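Local coordinates for oxidoreductase, 2OG-Fe oxygenase family protein, putative, expressed (Oryza sativa subsp. japonica, PDB 5XOI), which probably acts as an iron(II)- and 2-oxoglutarate-dependent dioxygenase of the AlkB family, at residues R31-Y43 with R75-F89. Sequence-based numbering, arbitrary orientation.
Sequences RCQKLGIGSGGFY and RPFDGAQPPSIPEVF
G40 and A80 bring the two backbones closest, their CA atoms 5.0 Å apart, where the type II turn G38–G41 after helix 22-37 settles against the irregular chain leading to helix 87-106; at the other end R31 lies opposite P86, the N-cap residue of that helix. The contact illustrates how one arginine can tie two loops together. Carried inward by bends at chi2 (121°) and chi3 (65°), R75 donates from NH1 to G41 O, 2.8 Å away in the carbonyl plane. A weak second bond comes from its NH2. G40 CA sits over the centre of one guanidinium face, 3.4 Å above it; F77 CZ lies over the opposite face, offset toward its rim. R75 and D78 form a side-on salt bridge, NE to OD1 and NH2 to OD2 (2.9 Å), while OD1 closes an Asx turn with A80 N. F77 also points its edge into the face of Y43, planes at 51°. Further along, L35 CD1 rests on P83 CB (3.9 Å), and R31, salt-bridged to D27, lays its guanidinium face over V88 CG1. Water 2 joins G40 N to D78 OD2. The carboxylate thus probably balances the buried arginine's charge and fixes the guanidinium where NH1 meets G41 O.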
ATOM      1  N   ARG A  31       9.206   6.869 -11.769  1.00 22.57           N
ATOM      2  CA  ARG A  31       8.473   8.057 -11.324  1.00 21.36           C
ATOM      3  C   ARG A  31       8.730   8.355  -9.851  1.00 21.50           C
ATOM      4  O   ARG A  31       8.900   9.516  -9.466  1.00 21.45           O
ATOM      5  CB  ARG A  31       6.976   7.886 -11.563  1.00 24.03           C
ATOM      6  CG  ARG A  31       6.564   7.952 -13.024  1.00 30.31           C
ATOM      7  CD  ARG A  31       5.096   7.602 -13.161  1.00 35.00           C
ATOM      8  NE  ARG A  31       4.646   7.594 -14.549  1.00 40.25           N
ATOM      9  CZ  ARG A  31       4.009   8.605 -15.127  1.00 40.46           C
ATOM     10  NH1 ARG A  31       3.756   9.711 -14.436  1.00 39.02           N
ATOM     11  NH2 ARG A  31       3.629   8.513 -16.392  1.00 48.19           N
ATOM     12  N   CYS A  32       8.761   7.317  -9.013  1.00 18.77           N
ATOM     13  CA  CYS A  32       8.999   7.519  -7.588  1.00 16.64           C
ATOM     14  C   CYS A  32      10.443   7.915  -7.304  1.00 22.89           C
ATOM     15  O   CYS A  32      10.708   8.662  -6.356  1.00 22.72           O
ATOM     16  CB  CYS A  32       8.623   6.245  -6.829  1.00 14.75           C
ATOM     17  SG  CYS A  32       6.871   5.929  -6.679  1.00 21.05           S
ATOM     18  N   GLN A  33      11.394   7.441  -8.117  1.00 20.92           N
ATOM     19  CA  GLN A  33      12.775   7.891  -7.953  1.00 21.34           C
ATOM     20  C   GLN A  33      12.892   9.392  -8.186  1.00 24.00           C
ATOM     21  O   GLN A  33      13.575  10.095  -7.433  1.00 25.41           O
ATOM     22  CB  GLN A  33      13.695   7.134  -8.911  1.00 20.44           C
ATOM     23  CG  GLN A  33      13.976   5.716  -8.490  1.00 19.18           C
ATOM     24  CD  GLN A  33      14.714   4.942  -9.552  1.00 23.93           C
ATOM     25  OE1 GLN A  33      14.578   5.221 -10.747  1.00 24.74           O
ATOM     26  NE2 GLN A  33      15.491   3.955  -9.130  1.00 22.23           N
ATOM     27  N   LYS A  34      12.211   9.899  -9.209  1.00 20.25           N
ATOM     28  CA  LYS A  34      12.320  11.310  -9.555  1.00 23.76           C
ATOM     29  C   LYS A  34      11.511  12.187  -8.603  1.00 23.52           C
ATOM     30  O   LYS A  34      12.009  13.210  -8.127  1.00 27.89           O
ATOM     31  CB  LYS A  34      11.863  11.521 -10.999  1.00 27.94           C
ATOM     32  CG  LYS A  34      12.186  12.892 -11.548  1.00 32.75           C
ATOM     33  CD  LYS A  34      11.956  12.935 -13.044  1.00 34.13           C
ATOM     34  CE  LYS A  34      12.043  14.356 -13.562  1.00 37.95           C
ATOM     35  NZ  LYS A  34      13.397  14.965 -13.380  1.00 37.69           N
ATOM     36  N   LEU A  35      10.257  11.812  -8.333  1.00 25.64           N
ATOM     37  CA  LEU A  35       9.467  12.538  -7.341  1.00 25.54           C
ATOM     38  C   LEU A  35      10.106  12.467  -5.963  1.00 27.53           C
ATOM     39  O   LEU A  35      10.005  13.424  -5.181  1.00 21.73           O
ATOM     40  CB  LEU A  35       8.046  11.981  -7.294  1.00 24.85           C
ATOM     41  CG  LEU A  35       7.185  12.059  -8.559  1.00 27.06           C
ATOM     42  CD1 LEU A  35       5.767  11.679  -8.232  1.00 30.14           C
ATOM     43  CD2 LEU A  35       7.224  13.457  -9.166  1.00 32.38           C
ATOM     44  N   GLY A  36      10.786  11.357  -5.658  1.00 17.07           N
ATOM     45  CA  GLY A  36      11.371  11.147  -4.343  1.00 18.75           C
ATOM     46  C   GLY A  36      12.538  12.054  -4.002  1.00 17.22           C
ATOM     47  O   GLY A  36      12.819  12.253  -2.818  1.00 19.30           O
ATOM     48  N   ILE A  37      13.228  12.607  -5.008  1.00 21.27           N
ATOM     49  CA  ILE A  37      14.364  13.489  -4.745  1.00 26.06           C
ATOM     50  C   ILE A  37      14.006  14.963  -4.871  1.00 23.72           C
ATOM     51  O   ILE A  37      14.778  15.815  -4.402  1.00 26.02           O
ATOM     52  CB  ILE A  37      15.568  13.169  -5.664  1.00 30.30           C
ATOM     53  CG1 ILE A  37      15.122  13.063  -7.123  1.00 30.94           C
ATOM     54  CG2 ILE A  37      16.257  11.884  -5.232  1.00 37.75           C
ATOM     55  CD1 ILE A  37      16.220  12.598  -8.062  1.00 43.12           C
ATOM     56  N   GLY A  38      12.863  15.295  -5.465  1.00 22.14           N
ATOM     57  CA  GLY A  38      12.456  16.674  -5.638  1.00 22.15           C
ATOM     58  C   GLY A  38      11.725  17.228  -4.425  1.00 24.62           C
ATOM     59  O   GLY A  38      11.750  16.668  -3.325  1.00 25.61           O
ATOM     60  N   SER A  39      11.074  18.371  -4.642  1.00 23.94           N
ATOM     61  CA  SER A  39      10.275  19.006  -3.599  1.00 24.74           C
ATOM     62  C   SER A  39       9.162  18.073  -3.133  1.00 19.76           C
ATOM     63  O   SER A  39       8.457  17.466  -3.947  1.00 23.35           O
ATOM     64  CB  SER A  39       9.688  20.320  -4.122  1.00 32.63           C
ATOM     65  OG  SER A  39       8.974  21.005  -3.105  1.00 36.25           O
ATOM     66  N   GLY A  40       9.006  17.948  -1.819  1.00 21.72           N
ATOM     67  CA  GLY A  40       8.021  17.016  -1.306  1.00 23.61           C
ATOM     68  C   GLY A  40       8.422  15.565  -1.436  1.00 21.30           C
ATOM     69  O   GLY A  40       7.544  14.691  -1.479  1.00 18.85           O
ATOM     70  N   GLY A  41       9.727  15.283  -1.501  1.00 16.65           N
ATOM     71  CA  GLY A  41      10.229  13.931  -1.655  1.00 18.25           C
ATOM     72  C   GLY A  41      10.358  13.188  -0.338  1.00 19.95           C
ATOM     73  O   GLY A  41       9.810  13.584   0.694  1.00 17.99           O
ATOM     74  N   PHE A  42      11.123  12.098  -0.382  1.00 18.37           N
ATOM     75  CA  PHE A  42      11.222  11.187   0.751  1.00 16.31           C
ATOM     76  C   PHE A  42      11.823  11.869   1.975  1.00 17.87           C
ATOM     77  O   PHE A  42      12.727  12.707   1.869  1.00 19.00           O
ATOM     78  CB  PHE A  42      12.076   9.977   0.377  1.00 16.54           C
ATOM     79  CG  PHE A  42      11.345   8.950  -0.452  1.00 18.27           C
ATOM     80  CD1 PHE A  42      10.488   8.044   0.146  1.00 18.38           C
ATOM     81  CD2 PHE A  42      11.523   8.893  -1.818  1.00 19.67           C
ATOM     82  CE1 PHE A  42       9.819   7.088  -0.624  1.00 18.23           C
ATOM     83  CE2 PHE A  42      10.854   7.965  -2.586  1.00 24.21           C
ATOM     84  CZ  PHE A  42       9.996   7.056  -1.985  1.00 21.80           C
ATOM     85  N   TYR A  43      11.319  11.494   3.149  1.00 16.23           N
ATOM     86  CA  TYR A  43      11.918  11.917   4.412  1.00 16.18           C
ATOM     87  C   TYR A  43      11.706  10.814   5.429  1.00 17.43           C
ATOM     88  O   TYR A  43      10.869   9.925   5.242  1.00 16.10           O
ATOM     89  CB  TYR A  43      11.320  13.221   4.941  1.00 19.51           C
ATOM     90  CG  TYR A  43       9.871  13.123   5.389  1.00 22.40           C
ATOM     91  CD1 TYR A  43       8.838  13.141   4.454  1.00 17.70           C
ATOM     92  CD2 TYR A  43       9.535  13.038   6.747  1.00 21.72           C
ATOM     93  CE1 TYR A  43       7.519  13.073   4.838  1.00 17.83           C
ATOM     94  CE2 TYR A  43       8.197  12.975   7.154  1.00 17.62           C
ATOM     95  CZ  TYR A  43       7.201  12.995   6.186  1.00 23.10           C
ATOM     96  OH  TYR A  43       5.877  12.941   6.544  1.00 24.41           O
ATOM     97  N   ARG A  75       3.236  19.454   3.598  1.00 23.94           N
ATOM     98  CA  ARG A  75       3.991  18.950   4.740  1.00 22.95           C
ATOM     99  C   ARG A  75       4.297  20.112   5.670  1.00 21.80           C
ATOM    100  O   ARG A  75       4.846  21.122   5.221  1.00 22.40           O
ATOM    101  CB  ARG A  75       5.297  18.294   4.301  1.00 21.75           C
ATOM    102  CG  ARG A  75       5.151  16.997   3.557  1.00 24.97           C
ATOM    103  CD  ARG A  75       5.795  17.131   2.185  1.00 30.27           C
ATOM    104  NE  ARG A  75       7.250  17.327   2.250  1.00 22.96           N
ATOM    105  CZ  ARG A  75       8.148  16.362   2.051  1.00 20.04           C
ATOM    106  NH1 ARG A  75       7.756  15.119   1.796  1.00 20.59           N
ATOM    107  NH2 ARG A  75       9.438  16.646   2.102  1.00 22.61           N
ATOM    108  N   PRO A  76       3.946  20.022   6.955  1.00 25.26           N
ATOM    109  CA  PRO A  76       4.221  21.147   7.862  1.00 26.48           C
ATOM    110  C   PRO A  76       5.694  21.488   7.997  1.00 24.78           C
ATOM    111  O   PRO A  76       6.035  22.675   8.025  1.00 28.26           O
ATOM    112  CB  PRO A  76       3.628  20.666   9.195  1.00 32.51           C
ATOM    113  CG  PRO A  76       2.564  19.726   8.810  1.00 33.79           C
ATOM    114  CD  PRO A  76       3.082  19.007   7.579  1.00 31.30           C
ATOM    115  N   PHE A  77       6.584  20.490   8.055  1.00 23.94           N
ATOM    116  CA  PHE A  77       7.966  20.773   8.442  1.00 20.72           C
ATOM    117  C   PHE A  77       8.734  21.545   7.374  1.00 24.49           C
ATOM    118  O   PHE A  77       9.663  22.285   7.713  1.00 27.29           O
ATOM    119  CB  PHE A  77       8.698  19.476   8.800  1.00 22.15           C
ATOM    120  CG  PHE A  77       8.891  18.535   7.635  1.00 22.95           C
ATOM    121  CD1 PHE A  77       7.938  17.581   7.332  1.00 25.33           C
ATOM    122  CD2 PHE A  77      10.051  18.584   6.877  1.00 26.26           C
ATOM    123  CE1 PHE A  77       8.126  16.710   6.269  1.00 25.04           C
ATOM    124  CE2 PHE A  77      10.239  17.720   5.816  1.00 26.24           C
ATOM    125  CZ  PHE A  77       9.280  16.788   5.514  1.00 18.24           C
ATOM    126  N   ASP A  78       8.385  21.399   6.088  1.00 29.97           N
ATOM    127  CA  ASP A  78       9.057  22.181   5.058  1.00 24.73           C
ATOM    128  C   ASP A  78       8.118  22.910   4.110  1.00 25.42           C
ATOM    129  O   ASP A  78       8.596  23.546   3.164  1.00 27.71           O
ATOM    130  CB  ASP A  78      10.047  21.307   4.252  1.00 23.70           C
ATOM    131  CG  ASP A  78       9.375  20.178   3.457  1.00 26.94           C
ATOM    132  OD1 ASP A  78       8.135  20.055   3.464  1.00 20.97           O
ATOM    133  OD2 ASP A  78      10.114  19.389   2.813  1.00 23.71           O
ATOM    134  N   GLY A  79       6.805  22.864   4.342  1.00 18.11           N
ATOM    135  CA  GLY A  79       5.872  23.576   3.499  1.00 25.07           C
ATOM    136  C   GLY A  79       5.686  23.037   2.095  1.00 25.79           C
ATOM    137  O   GLY A  79       4.955  23.655   1.311  1.00 26.68           O
ATOM    138  N   ALA A  80       6.288  21.899   1.749  1.00 20.59           N
ATOM    139  CA  ALA A  80       6.184  21.396   0.383  1.00 21.28           C
ATOM    140  C   ALA A  80       4.805  20.817   0.106  1.00 25.17           C
ATOM    141  O   ALA A  80       4.223  20.121   0.940  1.00 23.49           O
ATOM    142  CB  ALA A  80       7.238  20.322   0.125  1.00 24.40           C
ATOM    143  N   GLN A  81       4.292  21.095  -1.086  1.00 20.44           N
ATOM    144  CA  GLN A  81       3.075  20.398  -1.487  1.00 26.69           C
ATOM    145  C   GLN A  81       3.435  19.064  -2.129  1.00 23.04           C
ATOM    146  O   GLN A  81       4.386  18.988  -2.912  1.00 25.09           O
ATOM    147  CB  GLN A  81       2.267  21.238  -2.472  1.00 35.58           C
ATOM    148  CG  GLN A  81       1.000  20.558  -2.963  1.00 47.81           C
ATOM    149  CD  GLN A  81       0.126  21.466  -3.808  1.00 52.13           C
ATOM    150  OE1 GLN A  81       0.211  22.689  -3.715  1.00 48.71           O
ATOM    151  NE2 GLN A  81      -0.726  20.866  -4.635  1.00 57.38           N
ATOM    152  N   PRO A  82       2.716  17.992  -1.805  1.00 19.14           N
ATOM    153  CA  PRO A  82       3.023  16.708  -2.422  1.00 21.48           C
ATOM    154  C   PRO A  82       2.751  16.742  -3.907  1.00 23.15           C
ATOM    155  O   PRO A  82       1.857  17.477  -4.381  1.00 22.88           O
ATOM    156  CB  PRO A  82       2.087  15.725  -1.692  1.00 27.01           C
ATOM    157  CG  PRO A  82       1.150  16.568  -0.879  1.00 27.32           C
ATOM    158  CD  PRO A  82       1.782  17.877  -0.675  1.00 21.65           C
ATOM    159  N   PRO A  83       3.520  16.010  -4.706  1.00 24.26           N
ATOM    160  CA  PRO A  83       3.139  15.791  -6.104  1.00 22.46           C
ATOM    161  C   PRO A  83       1.746  15.189  -6.173  1.00 23.50           C
ATOM    162  O   PRO A  83       1.297  14.515  -5.247  1.00 24.33           O
ATOM    163  CB  PRO A  83       4.196  14.807  -6.618  1.00 22.29           C
ATOM    164  CG  PRO A  83       5.359  14.945  -5.656  1.00 25.16           C
ATOM    165  CD  PRO A  83       4.742  15.275  -4.324  1.00 24.87           C
ATOM    166  N   SER A  84       1.050  15.439  -7.275  1.00 23.66           N
ATOM    167  CA  SER A  84      -0.238  14.784  -7.415  1.00 28.34           C
ATOM    168  C   SER A  84      -0.040  13.321  -7.803  1.00 22.77           C
ATOM    169  O   SER A  84       1.041  12.904  -8.236  1.00 21.79           O
ATOM    170  CB  SER A  84      -1.111  15.503  -8.439  1.00 37.22           C
ATOM    171  OG  SER A  84      -0.487  15.525  -9.701  1.00 40.63           O
ATOM    172  N   ILE A  85      -1.093  12.532  -7.616  1.00 22.19           N
ATOM    173  CA  ILE A  85      -1.061  11.114  -7.974  1.00 18.89           C
ATOM    174  C   ILE A  85      -1.086  10.998  -9.493  1.00 23.10           C
ATOM    175  O   ILE A  85      -2.020  11.508 -10.132  1.00 21.39           O
ATOM    176  CB  ILE A  85      -2.240  10.353  -7.346  1.00 22.51           C
ATOM    177  CG1 ILE A  85      -2.235  10.500  -5.818  1.00 22.53           C
ATOM    178  CG2 ILE A  85      -2.216   8.878  -7.751  1.00 24.14           C
ATOM    179  CD1 ILE A  85      -3.415   9.810  -5.148  1.00 24.11           C
ATOM    180  N   PRO A  86      -0.090  10.362 -10.111  1.00 22.76           N
ATOM    181  CA  PRO A  86      -0.139  10.137 -11.561  1.00 23.30           C
ATOM    182  C   PRO A  86      -1.414   9.405 -11.952  1.00 23.48           C
ATOM    183  O   PRO A  86      -1.855   8.484 -11.265  1.00 22.96           O
ATOM    184  CB  PRO A  86       1.106   9.282 -11.825  1.00 22.60           C
ATOM    185  CG  PRO A  86       2.047   9.623 -10.709  1.00 26.72           C
ATOM    186  CD  PRO A  86       1.179   9.911  -9.512  1.00 24.90           C
ATOM    187  N   GLU A  87      -2.016   9.822 -13.069  1.00 24.80           N
ATOM    188  CA  GLU A  87      -3.257   9.178 -13.497  1.00 27.35           C
ATOM    189  C   GLU A  87      -3.048   7.706 -13.826  1.00 25.28           C
ATOM    190  O   GLU A  87      -3.968   6.897 -13.661  1.00 24.54           O
ATOM    191  CB  GLU A  87      -3.854   9.902 -14.703  1.00 37.77           C
ATOM    192  CG  GLU A  87      -5.362   9.701 -14.830  1.00 52.61           C
ATOM    193  CD  GLU A  87      -6.048  10.847 -15.556  1.00 63.41           C
ATOM    194  OE1 GLU A  87      -5.360  11.555 -16.324  1.00 65.33           O
ATOM    195  OE2 GLU A  87      -7.269  11.045 -15.354  1.00 66.56           O
ATOM    196  N   VAL A  88      -1.850   7.331 -14.277  1.00 19.16           N
ATOM    197  CA  VAL A  88      -1.599   5.920 -14.551  1.00 29.53           C
ATOM    198  C   VAL A  88      -1.681   5.100 -13.268  1.00 27.77           C
ATOM    199  O   VAL A  88      -2.143   3.952 -13.280  1.00 23.05           O
ATOM    200  CB  VAL A  88      -0.252   5.738 -15.275  1.00 31.43           C
ATOM    201  CG1 VAL A  88       0.913   6.152 -14.386  1.00 31.53           C
ATOM    202  CG2 VAL A  88      -0.097   4.288 -15.743  1.00 34.78           C
ATOM    203  N   PHE A  89      -1.257   5.679 -12.137  1.00 22.51           N
ATOM    204  CA  PHE A  89      -1.378   4.980 -10.858  1.00 20.45           C
ATOM    205  C   PHE A  89      -2.844   4.736 -10.523  1.00 19.65           C
ATOM    206  O   PHE A  89      -3.235   3.621 -10.149  1.00 18.89           O
ATOM    207  CB  PHE A  89      -0.717   5.787  -9.730  1.00 23.08           C
ATOM    208  CG  PHE A  89       0.802   5.845  -9.785  1.00 21.31           C
ATOM    209  CD1 PHE A  89       1.513   5.344 -10.862  1.00 20.30           C
ATOM    210  CD2 PHE A  89       1.506   6.410  -8.733  1.00 18.01           C
ATOM    211  CE1 PHE A  89       2.904   5.417 -10.894  1.00 23.45           C
ATOM    212  CE2 PHE A  89       2.895   6.491  -8.748  1.00 20.64           C
ATOM    213  CZ  PHE A  89       3.597   5.996  -9.837  1.00 19.95           C
TER
HETATM  214  O   HOH W   1       6.656  19.685  -4.908  1.00 48.84           O
HETATM  215  O   HOH W   2      10.703  19.295   0.094  1.00 20.13           O
HETATM  216  O   HOH W   3      12.188  15.606   2.112  1.00 27.27           O